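PDB 3C7T: ecdysteroid-phosphate phosphatase from Bombyx mori, which hydrolyses ecdysteroid phosphates such as ecdysone 22-phosphate to the free hormones and also acts as a protein tyrosine phosphatase. Local coordinates for residues Leu196-Arg207 and Ala229-Val240; Tyr149-Ala157 and Arg168-Asp179. One frame throughout, in Å; residues are numbered along the deposited sequence.

Interaction 1: residues Leu196-Arg207 and Ala229-Val240; sequences LDQMVGALHRLR and ALGAMRGKPWDV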
loop_
_atom_site.group_PDB
_atom_site.type_symbol
_atom_site.label_atom_id
_atom_site.label_comp_id
_atom_site.label_asym_id
_atom_site.label_seq_id
_atom_site.Cartn_x
_atom_site.Cartn_y
_atom_site.Cartn_z
ATOM N N LEU A 196 -12.829 -2.390 18.278
ATOM C CA LEU A 196 -12.079 -3.487 18.878
ATOM C C LEU A 196 -12.386 -3.609 20.371
ATOM O O LEU A 196 -12.741 -4.699 20.838
ATOM C CB LEU A 196 -10.571 -3.350 18.621
ATOM C CG LEU A 196 -10.085 -3.802 17.229
ATOM C CD1 LEU A 196 -10.633 -2.944 16.075
ATOM C CD2 LEU A 196 -8.547 -3.796 17.197
ATOM N N ASP A 197 -12.281 -2.500 21.108
ATOM C CA ASP A 197 -12.690 -2.474 22.529
ATOM C C ASP A 197 -14.196 -2.729 22.743
ATOM O O ASP A 197 -14.588 -3.358 23.736
ATOM C CB ASP A 197 -12.288 -1.161 23.202
ATOM C CG ASP A 197 -10.857 -1.185 23.729
ATOM O OD1 ASP A 197 -10.171 -2.223 23.592
ATOM O OD2 ASP A 197 -10.424 -0.157 24.308
ATOM N N GLN A 198 -15.038 -2.273 21.816
ATOM C CA GLN A 198 -16.484 -2.583 21.890
ATOM C C GLN A 198 -16.773 -4.085 21.779
ATOM O O GLN A 198 -17.636 -4.655 22.504
ATOM C CB GLN A 198 -17.262 -1.837 20.814
ATOM C CG GLN A 198 -17.382 -0.358 21.063
ATOM C CD GLN A 198 -18.147 0.307 19.966
ATOM O OE1 GLN A 198 -17.626 0.519 18.868
ATOM N NE2 GLN A 198 -19.403 0.622 20.238
ATOM N N MET A 199 -16.049 -4.751 20.886
ATOM C CA MET A 199 -16.231 -6.190 20.700
ATOM C C MET A 199 -15.842 -6.971 21.942
ATOM O O MET A 199 -16.581 -7.875 22.362
ATOM C CB MET A 199 -15.433 -6.713 19.501
ATOM C CG MET A 199 -15.412 -8.228 19.445
ATOM S SD MET A 199 -14.202 -8.959 18.334
ATOM C CE MET A 199 -12.640 -8.509 19.098
ATOM N N VAL A 200 -14.689 -6.637 22.512
ATOM C CA VAL A 200 -14.205 -7.281 23.732
ATOM C C VAL A 200 -15.221 -7.072 24.858
ATOM O O VAL A 200 -15.634 -8.028 25.514
ATOM C CB VAL A 200 -12.823 -6.740 24.171
ATOM C CG1 VAL A 200 -12.425 -7.303 25.555
ATOM C CG2 VAL A 200 -11.756 -7.049 23.117
ATOM N N GLY A 201 -15.628 -5.824 25.080
ATOM C CA GLY A 201 -16.650 -5.526 26.094
ATOM C C GLY A 201 -17.991 -6.213 25.897
ATOM O O GLY A 201 -18.622 -6.623 26.874
ATOM N N ALA A 202 -18.444 -6.328 24.645
ATOM C CA ALA A 202 -19.751 -6.939 24.344
ATOM C C ALA A 202 -19.730 -8.442 24.545
ATOM O O ALA A 202 -20.708 -9.010 25.017
ATOM C CB ALA A 202 -20.194 -6.616 22.925
ATOM N N LEU A 203 -18.611 -9.072 24.195
ATOM C CA LEU A 203 -18.485 -10.531 24.289
ATOM C C LEU A 203 -18.153 -11.029 25.694
ATOM O O LEU A 203 -18.641 -12.086 26.112
ATOM C CB LEU A 203 -17.517 -11.079 23.233
ATOM C CG LEU A 203 -18.167 -11.283 21.853
ATOM C CD1 LEU A 203 -18.587 -9.969 21.216
ATOM C CD2 LEU A 203 -17.237 -12.028 20.919
ATOM N N HIS A 204 -17.356 -10.259 26.430
ATOM C CA HIS A 204 -17.163 -10.529 27.855
ATOM C C HIS A 204 -18.478 -10.408 28.638
ATOM O O HIS A 204 -18.728 -11.189 29.568
ATOM C CB HIS A 204 -16.065 -9.640 28.449
ATOM C CG HIS A 204 -14.678 -10.127 28.148
ATOM N ND1 HIS A 204 -13.559 -9.334 28.292
ATOM C CD2 HIS A 204 -14.236 -11.319 27.683
ATOM C CE1 HIS A 204 -12.486 -10.026 27.953
ATOM N NE2 HIS A 204 -12.871 -11.230 27.570
ATOM N N ARG A 205 -19.329 -9.464 28.239
ATOM C CA ARG A 205 -20.651 -9.317 28.857
ATOM C C ARG A 205 -21.621 -10.456 28.511
ATOM O O ARG A 205 -22.663 -10.609 29.166
ATOM C CB ARG A 205 -21.252 -7.943 28.546
ATOM C CG ARG A 205 -20.689 -6.860 29.451
ATOM C CD ARG A 205 -21.016 -5.468 28.970
ATOM N NE ARG A 205 -20.362 -4.425 29.779
ATOM C CZ ARG A 205 -19.065 -4.126 29.743
ATOM N NH1 ARG A 205 -18.232 -4.796 28.946
ATOM N NH2 ARG A 205 -18.594 -3.162 30.517
ATOM N N LEU A 206 -21.289 -11.252 27.495
ATOM C CA LEU A 206 -22.073 -12.443 27.160
ATOM C C LEU A 206 -21.679 -13.642 28.020
ATOM O O LEU A 206 -22.383 -14.655 28.044
ATOM C CB LEU A 206 -21.978 -12.787 25.668
ATOM C CG LEU A 206 -22.702 -11.860 24.684
ATOM C CD1 LEU A 206 -22.363 -12.224 23.244
ATOM C CD2 LEU A 206 -24.206 -11.886 24.891
ATOM N N ARG A 207 -20.557 -13.522 28.725
ATOM C CA ARG A 207 -20.136 -14.538 29.682
ATOM C C ARG A 207 -20.824 -14.329 31.022
ATOM O O ARG A 207 -21.228 -13.216 31.373
ATOM C CB ARG A 207 -18.623 -14.517 29.891
ATOM C CG ARG A 207 -17.794 -15.032 28.719
ATOM C CD ARG A 207 -16.318 -14.727 28.943
ATOM N NE ARG A 207 -15.741 -15.550 30.004
ATOM C CZ ARG A 207 -14.728 -16.402 29.845
ATOM N NH1 ARG A 207 -14.128 -16.546 28.665
ATOM N NH2 ARG A 207 -14.296 -17.103 30.886
ATOM N N ALA A 229 -6.069 -2.449 12.131
ATOM C CA ALA A 229 -5.782 -3.218 13.347
ATOM C C ALA A 229 -6.868 -4.293 13.518
ATOM O O ALA A 229 -8.060 -4.015 13.388
ATOM C CB ALA A 229 -5.739 -2.343 14.541
ATOM N N LEU A 230 -6.422 -5.508 13.800
ATOM C CA LEU A 230 -7.303 -6.658 13.887
ATOM C C LEU A 230 -7.289 -7.206 15.304
ATOM O O LEU A 230 -6.232 -7.500 15.880
ATOM C CB LEU A 230 -6.860 -7.748 12.895
ATOM C CG LEU A 230 -7.697 -9.025 12.859
ATOM C CD1 LEU A 230 -9.105 -8.821 12.279
ATOM C CD2 LEU A 230 -6.967 -10.126 12.083
ATOM N N GLY A 231 -8.488 -7.309 15.866
ATOM C CA GLY A 231 -8.676 -7.913 17.169
ATOM C C GLY A 231 -9.410 -9.224 17.010
ATOM O O GLY A 231 -10.228 -9.382 16.075
ATOM N N ALA A 232 -9.119 -10.164 17.919
ATOM C CA ALA A 232 -9.714 -11.508 17.880
ATOM C C ALA A 232 -10.210 -12.043 19.229
ATOM O O ALA A 232 -9.562 -11.878 20.276
ATOM C CB ALA A 232 -8.715 -12.510 17.274
ATOM N N MET A 233 -11.380 -12.679 19.167
ATOM C CA MET A 233 -11.910 -13.482 20.265
ATOM C C MET A 233 -12.328 -14.848 19.748
ATOM O O MET A 233 -12.728 -15.000 18.584
ATOM C CB MET A 233 -13.078 -12.768 20.930
ATOM C CG MET A 233 -12.651 -11.460 21.577
ATOM S SD MET A 233 -13.914 -10.702 22.572
ATOM C CE MET A 233 -13.701 -11.595 24.116
ATOM N N ARG A 234 -12.220 -15.843 20.622
ATOM C CA ARG A 234 -12.733 -17.178 20.344
ATOM C C ARG A 234 -13.571 -17.643 21.518
ATOM O O ARG A 234 -13.311 -17.272 22.663
ATOM C CB ARG A 234 -11.614 -18.175 20.086
ATOM C CG ARG A 234 -11.008 -18.032 18.724
ATOM C CD ARG A 234 -10.147 -19.203 18.387
ATOM N NE ARG A 234 -10.953 -20.303 17.870
ATOM C CZ ARG A 234 -10.454 -21.357 17.245
ATOM N NH1 ARG A 234 -9.143 -21.455 17.052
ATOM N NH2 ARG A 234 -11.265 -22.312 16.808
ATOM N N GLY A 235 -14.572 -18.450 21.205
ATOM C CA GLY A 235 -15.483 -18.999 22.203
ATOM C C GLY A 235 -16.594 -19.784 21.545
ATOM O O GLY A 235 -16.500 -20.119 20.363
ATOM N N LYS A 236 -17.653 -20.088 22.294
ATOM C CA LYS A 236 -17.750 -19.796 23.722
ATOM C C LYS A 236 -16.833 -20.719 24.543
ATOM O O LYS A 236 -16.475 -21.802 24.081
ATOM C CB LYS A 236 -19.195 -19.973 24.186
ATOM C CG LYS A 236 -20.237 -19.254 23.328
ATOM C CD LYS A 236 -21.581 -19.166 24.060
ATOM C CE LYS A 236 -22.358 -20.449 23.969
ATOM N NZ LYS A 236 -23.661 -20.335 24.693
ATOM N N PRO A 237 -16.428 -20.288 25.754
ATOM C CA PRO A 237 -16.681 -18.969 26.315
ATOM C C PRO A 237 -15.670 -18.000 25.698
ATOM O O PRO A 237 -14.561 -18.411 25.326
ATOM C CB PRO A 237 -16.392 -19.167 27.797
ATOM C CG PRO A 237 -15.291 -20.178 27.805
ATOM C CD PRO A 237 -15.614 -21.119 26.666
ATOM N N TRP A 238 -16.048 -16.735 25.592
ATOM C CA TRP A 238 -15.267 -15.771 24.811
ATOM C C TRP A 238 -13.938 -15.352 25.451
ATOM O O TRP A 238 -13.933 -14.705 26.501
ATOM C CB TRP A 238 -16.142 -14.561 24.483
ATOM C CG TRP A 238 -17.359 -14.952 23.698
ATOM C CD1 TRP A 238 -18.654 -14.970 24.137
ATOM C CD2 TRP A 238 -17.385 -15.418 22.345
ATOM N NE1 TRP A 238 -19.488 -15.412 23.130
ATOM C CE2 TRP A 238 -18.730 -15.690 22.021
ATOM C CE3 TRP A 238 -16.392 -15.629 21.370
ATOM C CZ2 TRP A 238 -19.118 -16.156 20.758
ATOM C CZ3 TRP A 238 -16.773 -16.100 20.124
ATOM C CH2 TRP A 238 -18.131 -16.350 19.826
ATOM N N ASP A 239 -12.828 -15.736 24.806
ATOM C CA ASP A 239 -11.459 -15.367 25.221
ATOM C C ASP A 239 -10.771 -14.451 24.184
ATOM O O ASP A 239 -10.786 -14.752 22.990
ATOM C CB ASP A 239 -10.569 -16.615 25.352
ATOM C CG ASP A 239 -10.930 -17.501 26.537
ATOM O OD1 ASP A 239 -10.892 -17.018 27.694
ATOM O OD2 ASP A 239 -11.202 -18.705 26.312
ATOM N N VAL A 240 -10.145 -13.372 24.656
ATOM C CA VAL A 240 -9.253 -12.533 23.831
ATOM C C VAL A 240 -7.976 -13.302 23.483
ATOM O O VAL A 240 -7.204 -13.682 24.375
ATOM C CB VAL A 240 -8.865 -11.204 24.551
ATOM C CG1 VAL A 240 -7.709 -10.508 23.827
ATOM C CG2 VAL A 240 -10.063 -10.285 24.663
#

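Interaction 2: residues Tyr149-Ala157 and Arg168-Asp179; sequences YKPYVEMDA and RGEVAMQAAVND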
loop_
_atom_site.group_PDB
_atom_site.type_symbol
_atom_site.label_atom_id
_atom_site.label_comp_id
_atom_site.label_asym_id
_atom_site.label_seq_id
_atom_site.Cartn_x
_atom_site.Cartn_y
_atom_site.Cartn_z
ATOM N N TYR A 149 -30.719 -7.009 4.315
ATOM C CA TYR A 149 -30.347 -6.961 5.716
ATOM C C TYR A 149 -31.186 -5.936 6.487
ATOM O O TYR A 149 -31.295 -4.782 6.081
ATOM C CB TYR A 149 -28.852 -6.661 5.874
ATOM C CG TYR A 149 -28.422 -6.587 7.314
ATOM C CD1 TYR A 149 -28.506 -7.704 8.144
ATOM C CD2 TYR A 149 -27.946 -5.394 7.858
ATOM C CE1 TYR A 149 -28.116 -7.638 9.483
ATOM C CE2 TYR A 149 -27.548 -5.323 9.194
ATOM C CZ TYR A 149 -27.637 -6.445 9.996
ATOM O OH TYR A 149 -27.242 -6.383 11.310
ATOM N N LYS A 150 -31.766 -6.361 7.605
ATOM C CA LYS A 150 -32.512 -5.448 8.477
ATOM C C LYS A 150 -31.692 -5.183 9.751
ATOM O O LYS A 150 -31.490 -6.092 10.558
ATOM C CB LYS A 150 -33.916 -6.000 8.778
ATOM C CG LYS A 150 -34.871 -5.953 7.560
ATOM C CD LYS A 150 -35.973 -7.011 7.621
ATOM C CE LYS A 150 -36.636 -7.240 6.251
ATOM N NZ LYS A 150 -35.738 -7.939 5.256
ATOM N N PRO A 151 -31.164 -3.946 9.901
ATOM C CA PRO A 151 -30.228 -3.606 10.979
ATOM C C PRO A 151 -30.798 -3.745 12.381
ATOM O O PRO A 151 -31.988 -3.499 12.591
ATOM C CB PRO A 151 -29.893 -2.130 10.714
ATOM C CG PRO A 151 -30.246 -1.901 9.295
ATOM C CD PRO A 151 -31.417 -2.790 9.025
ATOM N N TYR A 152 -29.938 -4.116 13.329
ATOM C CA TYR A 152 -30.318 -4.190 14.741
ATOM C C TYR A 152 -30.607 -2.837 15.363
ATOM O O TYR A 152 -31.433 -2.731 16.275
ATOM C CB TYR A 152 -29.247 -4.903 15.562
ATOM C CG TYR A 152 -29.024 -6.325 15.143
ATOM C CD1 TYR A 152 -30.053 -7.274 15.239
ATOM C CD2 TYR A 152 -27.788 -6.737 14.654
ATOM C CE1 TYR A 152 -29.846 -8.598 14.841
ATOM C CE2 TYR A 152 -27.574 -8.049 14.264
ATOM C CZ TYR A 152 -28.604 -8.972 14.367
ATOM O OH TYR A 152 -28.388 -10.256 13.986
ATOM N N VAL A 153 -29.904 -1.818 14.877
ATOM C CA VAL A 153 -30.005 -0.469 15.407
ATOM C C VAL A 153 -30.365 0.493 14.291
ATOM O O VAL A 153 -29.733 0.522 13.234
ATOM C CB VAL A 153 -28.695 -0.004 16.113
ATOM C CG1 VAL A 153 -28.756 1.472 16.437
ATOM C CG2 VAL A 153 -28.442 -0.816 17.384
ATOM N N GLU A 154 -31.421 1.252 14.551
ATOM C CA GLU A 154 -31.817 2.387 13.757
ATOM C C GLU A 154 -31.133 3.566 14.427
ATOM O O GLU A 154 -31.197 3.710 15.653
ATOM C CB GLU A 154 -33.344 2.529 13.842
ATOM C CG GLU A 154 -33.910 3.878 13.401
ATOM C CD GLU A 154 -34.339 3.879 11.946
ATOM O OE1 GLU A 154 -35.382 3.252 11.627
ATOM O OE2 GLU A 154 -33.626 4.507 11.124
ATOM N N MET A 155 -30.475 4.417 13.649
ATOM C CA MET A 155 -29.758 5.526 14.260
ATOM C C MET A 155 -29.999 6.866 13.553
ATOM O O MET A 155 -30.072 6.934 12.325
ATOM C CB MET A 155 -28.269 5.189 14.337
ATOM C CG MET A 155 -27.457 6.103 15.209
ATOM S SD MET A 155 -25.753 5.976 14.680
ATOM C CE MET A 155 -25.874 6.542 12.977
ATOM N N ASP A 156 -30.121 7.925 14.343
ATOM C CA ASP A 156 -30.394 9.241 13.787
ATOM C C ASP A 156 -29.143 10.134 13.696
ATOM O O ASP A 156 -28.025 9.698 13.999
ATOM C CB ASP A 156 -31.547 9.916 14.545
ATOM C CG ASP A 156 -31.093 10.641 15.796
ATOM O OD1 ASP A 156 -30.163 10.158 16.484
ATOM O OD2 ASP A 156 -31.684 11.707 16.086
ATOM N N ALA A 157 -29.353 11.377 13.267
ATOM C CA ALA A 157 -28.277 12.334 12.990
ATOM C C ALA A 157 -27.851 13.143 14.224
ATOM O O ALA A 157 -27.001 14.044 14.123
ATOM C CB ALA A 157 -28.703 13.282 11.852
ATOM N N ARG A 168 -25.739 1.082 22.013
ATOM C CA ARG A 168 -25.872 0.867 20.572
ATOM C C ARG A 168 -24.964 -0.269 20.117
ATOM O O ARG A 168 -25.411 -1.255 19.534
ATOM C CB ARG A 168 -25.365 2.109 19.818
ATOM C CG ARG A 168 -26.335 3.213 19.570
ATOM C CD ARG A 168 -26.102 3.832 18.211
ATOM N NE ARG A 168 -25.064 4.860 18.187
ATOM C CZ ARG A 168 -23.890 4.751 17.556
ATOM N NH1 ARG A 168 -23.566 3.641 16.903
ATOM N NH2 ARG A 168 -23.038 5.763 17.577
ATOM N N GLY A 169 -23.664 -0.094 20.358
ATOM C CA GLY A 169 -22.657 -1.044 19.876
ATOM C C GLY A 169 -22.850 -2.440 20.437
ATOM O O GLY A 169 -22.744 -3.442 19.713
ATOM N N GLU A 170 -23.119 -2.492 21.740
ATOM C CA GLU A 170 -23.316 -3.742 22.453
ATOM C C GLU A 170 -24.571 -4.471 21.968
ATOM O O GLU A 170 -24.534 -5.677 21.762
ATOM C CB GLU A 170 -23.399 -3.468 23.957
ATOM C CG GLU A 170 -23.560 -4.721 24.825
ATOM C CD GLU A 170 -23.724 -4.360 26.284
ATOM O OE1 GLU A 170 -22.742 -3.894 26.888
ATOM O OE2 GLU A 170 -24.836 -4.540 26.823
ATOM N N VAL A 171 -25.669 -3.740 21.777
ATOM C CA VAL A 171 -26.913 -4.328 21.246
ATOM C C VAL A 171 -26.637 -5.002 19.905
ATOM O O VAL A 171 -26.994 -6.166 19.719
ATOM C CB VAL A 171 -28.062 -3.273 21.136
ATOM C CG1 VAL A 171 -29.182 -3.730 20.212
ATOM C CG2 VAL A 171 -28.625 -2.974 22.500
ATOM N N ALA A 172 -25.965 -4.286 18.996
ATOM C CA ALA A 172 -25.700 -4.813 17.655
ATOM C C ALA A 172 -24.747 -6.006 17.699
ATOM O O ALA A 172 -24.999 -7.021 17.057
ATOM C CB ALA A 172 -25.157 -3.714 16.735
ATOM N N MET A 173 -23.671 -5.894 18.474
ATOM C CA MET A 173 -22.649 -6.938 18.520
ATOM C C MET A 173 -23.124 -8.201 19.223
ATOM O O MET A 173 -22.822 -9.309 18.779
ATOM C CB MET A 173 -21.380 -6.423 19.174
ATOM C CG MET A 173 -20.585 -5.478 18.277
ATOM S SD MET A 173 -19.116 -4.844 19.117
ATOM C CE MET A 173 -18.224 -4.083 17.746
ATOM N N GLN A 174 -23.871 -8.040 20.311
ATOM C CA GLN A 174 -24.446 -9.220 20.982
ATOM C C GLN A 174 -25.529 -9.876 20.141
ATOM O O GLN A 174 -25.585 -11.103 20.041
ATOM C CB GLN A 174 -24.972 -8.857 22.360
ATOM C CG GLN A 174 -23.882 -8.368 23.319
ATOM C CD GLN A 174 -24.391 -8.227 24.747
ATOM O OE1 GLN A 174 -25.598 -8.070 24.978
ATOM N NE2 GLN A 174 -23.479 -8.286 25.709
ATOM N N ALA A 175 -26.391 -9.065 19.534
ATOM C CA ALA A 175 -27.394 -9.606 18.622
ATOM C C ALA A 175 -26.746 -10.434 17.509
ATOM O O ALA A 175 -27.165 -11.562 17.261
ATOM C CB ALA A 175 -28.280 -8.512 18.057
ATOM N N ALA A 176 -25.703 -9.890 16.872
ATOM C CA ALA A 176 -24.995 -10.587 15.795
ATOM C C ALA A 176 -24.411 -11.909 16.258
ATOM O O ALA A 176 -24.491 -12.899 15.534
ATOM C CB ALA A 176 -23.877 -9.700 15.194
ATOM N N VAL A 177 -23.820 -11.919 17.453
ATOM C CA VAL A 177 -23.179 -13.119 17.994
ATOM C C VAL A 177 -24.234 -14.163 18.437
ATOM O O VAL A 177 -24.085 -15.376 18.190
ATOM C CB VAL A 177 -22.225 -12.758 19.153
ATOM C CG1 VAL A 177 -21.807 -13.993 19.926
ATOM C CG2 VAL A 177 -20.985 -12.045 18.618
ATOM N N ASN A 178 -25.300 -13.683 19.075
ATOM C CA ASN A 178 -26.429 -14.562 19.434
ATOM C C ASN A 178 -27.145 -15.175 18.231
ATOM O O ASN A 178 -27.395 -16.389 18.219
ATOM C CB ASN A 178 -27.411 -13.840 20.352
ATOM C CG ASN A 178 -26.864 -13.663 21.759
ATOM O OD1 ASN A 178 -26.114 -14.502 22.258
ATOM N ND2 ASN A 178 -27.245 -12.575 22.406
ATOM N N ASP A 179 -27.428 -14.356 17.217
ATOM C CA ASP A 179 -28.157 -14.793 16.015
ATOM C C ASP A 179 -27.417 -15.723 15.039
ATOM O O ASP A 179 -28.047 -16.317 14.158
ATOM C CB ASP A 179 -28.703 -13.579 15.249
ATOM C CG ASP A 179 -29.695 -12.765 16.064
ATOM O OD1 ASP A 179 -30.063 -13.190 17.189
ATOM O OD2 ASP A 179 -30.104 -11.682 15.579
#

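Interaction 1: residues Leu196-Arg207 and Ala229-Val240
Trp-238, Met-233 and Arg-207 bury the most surface where helix 193-204 lies along the hairpin of strands 230-235 and 239-241. Leu-203 lays CD2 over one face of the indole, 3.9 Å from the centroid of the six-membered ring of Trp-238, a CH-pi contact; CA of Gly-235 covers the opposite face, so the ring is sandwiched between the helix and its own hairpin. Met-233 suits the next place because its thioether is slim and bendable: SD sits 3.6 Å from Val-200 CA, and the bend at chi3 (83°) carries CE to 3.6 Å from His-204 NE2. Met-199 slides past it in the opposite direction, its CE 3.9 Å from Met-233 CG. Near the active-site end, Leu-196 lies against the bare backbone of Gly-231, where a CB would press on its CG.

Past the helix, Arg-207 bends at chi3 (71°) and its NH1 gives a 2.8 Å hydrogen bond to Trp-238 O, arriving from above the carbonyl plane. The same nitrogen makes a long, weak salt bridge to Asp-239 OD1, while Pro-237 CB lies over one guanidinium face. A leucine here would probably leave Trp-238 O without this donor and Asp-239, which also pairs with Arg-4, with one positive partner fewer. The apolar, sulfur-containing middle thus relies on shape, whereas directed bonds from Arg-207 fix the hairpin end.

Interaction 2: residues Tyr149-Ala157 and Arg168-Asp179
Tyr-152, Val-153 and Met-155 pack an irregular loop segment, from the connection between helices 135-140 and 162-179, along one side of the latter helix, mostly by apolar contact with one short hydrogen bond. The tyrosine lies over the helix where the small side chain of Ala-175 lets the ring come close: CB of Ala-175 stands over the centre of its ring, 3.5 Å from the Tyr-152 centroid and 8° off the normal, a close CH-pi contact. With CG anti to its own carbonyl carbon (chi1 -62°), the ring runs toward the C-terminal end of the helical segment, where Tyr-152 OH gives a 2.7 Å hydrogen bond to Asp-179 OD2. That oxygen is met on its anti side, 29° out of the carboxylate plane, and it lies at the edge of the ring. Hydroxyl bond and alanine contact together probably limit how the ring can turn.

Val-153 turns CG2 to the backbone, 3.7 Å from Arg-168 O, and to Val-171 CG1, while its CG1 meets the aliphatic CD of Arg-168; a branched side chain can serve both. Met-155 then places SD over the centre of the guanidinium face, 3.6 Å from Arg-168 CZ. This leaves the edges of that group for hydrogen bonds and charge: Arg-168 is paired with Glu-160 and bonds the carbonyls of Phe-119 and Glu-120. Since Glu-120 lines the tungstate pocket and the Arg-168 side chain lies about 7 Å from that of His-192, the Arg-168 end probably belongs to the second shell of the active site of this member of the histidine phosphatase superfamily (branch 1).

Along the chain the two contacts follow one another without nesting or crossing. Interaction 2 comes first and closes a short excursion, folding the loop 149-157 back onto helix 162-179 just after it. The chain then passes through strand 187-191 and, just beyond it, His-192, a probable active-site residue, into helix 193-204, where interaction 1 begins; that contact closes over a connection with no regular helix or strand and brings in the antiparallel hairpin at one edge of the central sheet. The two helices join the contacts directly: Gln-174 NE2 lies 2.9 Å from Ala-202 O, a probable hydrogen bond, and Val-177 packs on Trp-238. Loop, helix pair and edge hairpin are thereby joined.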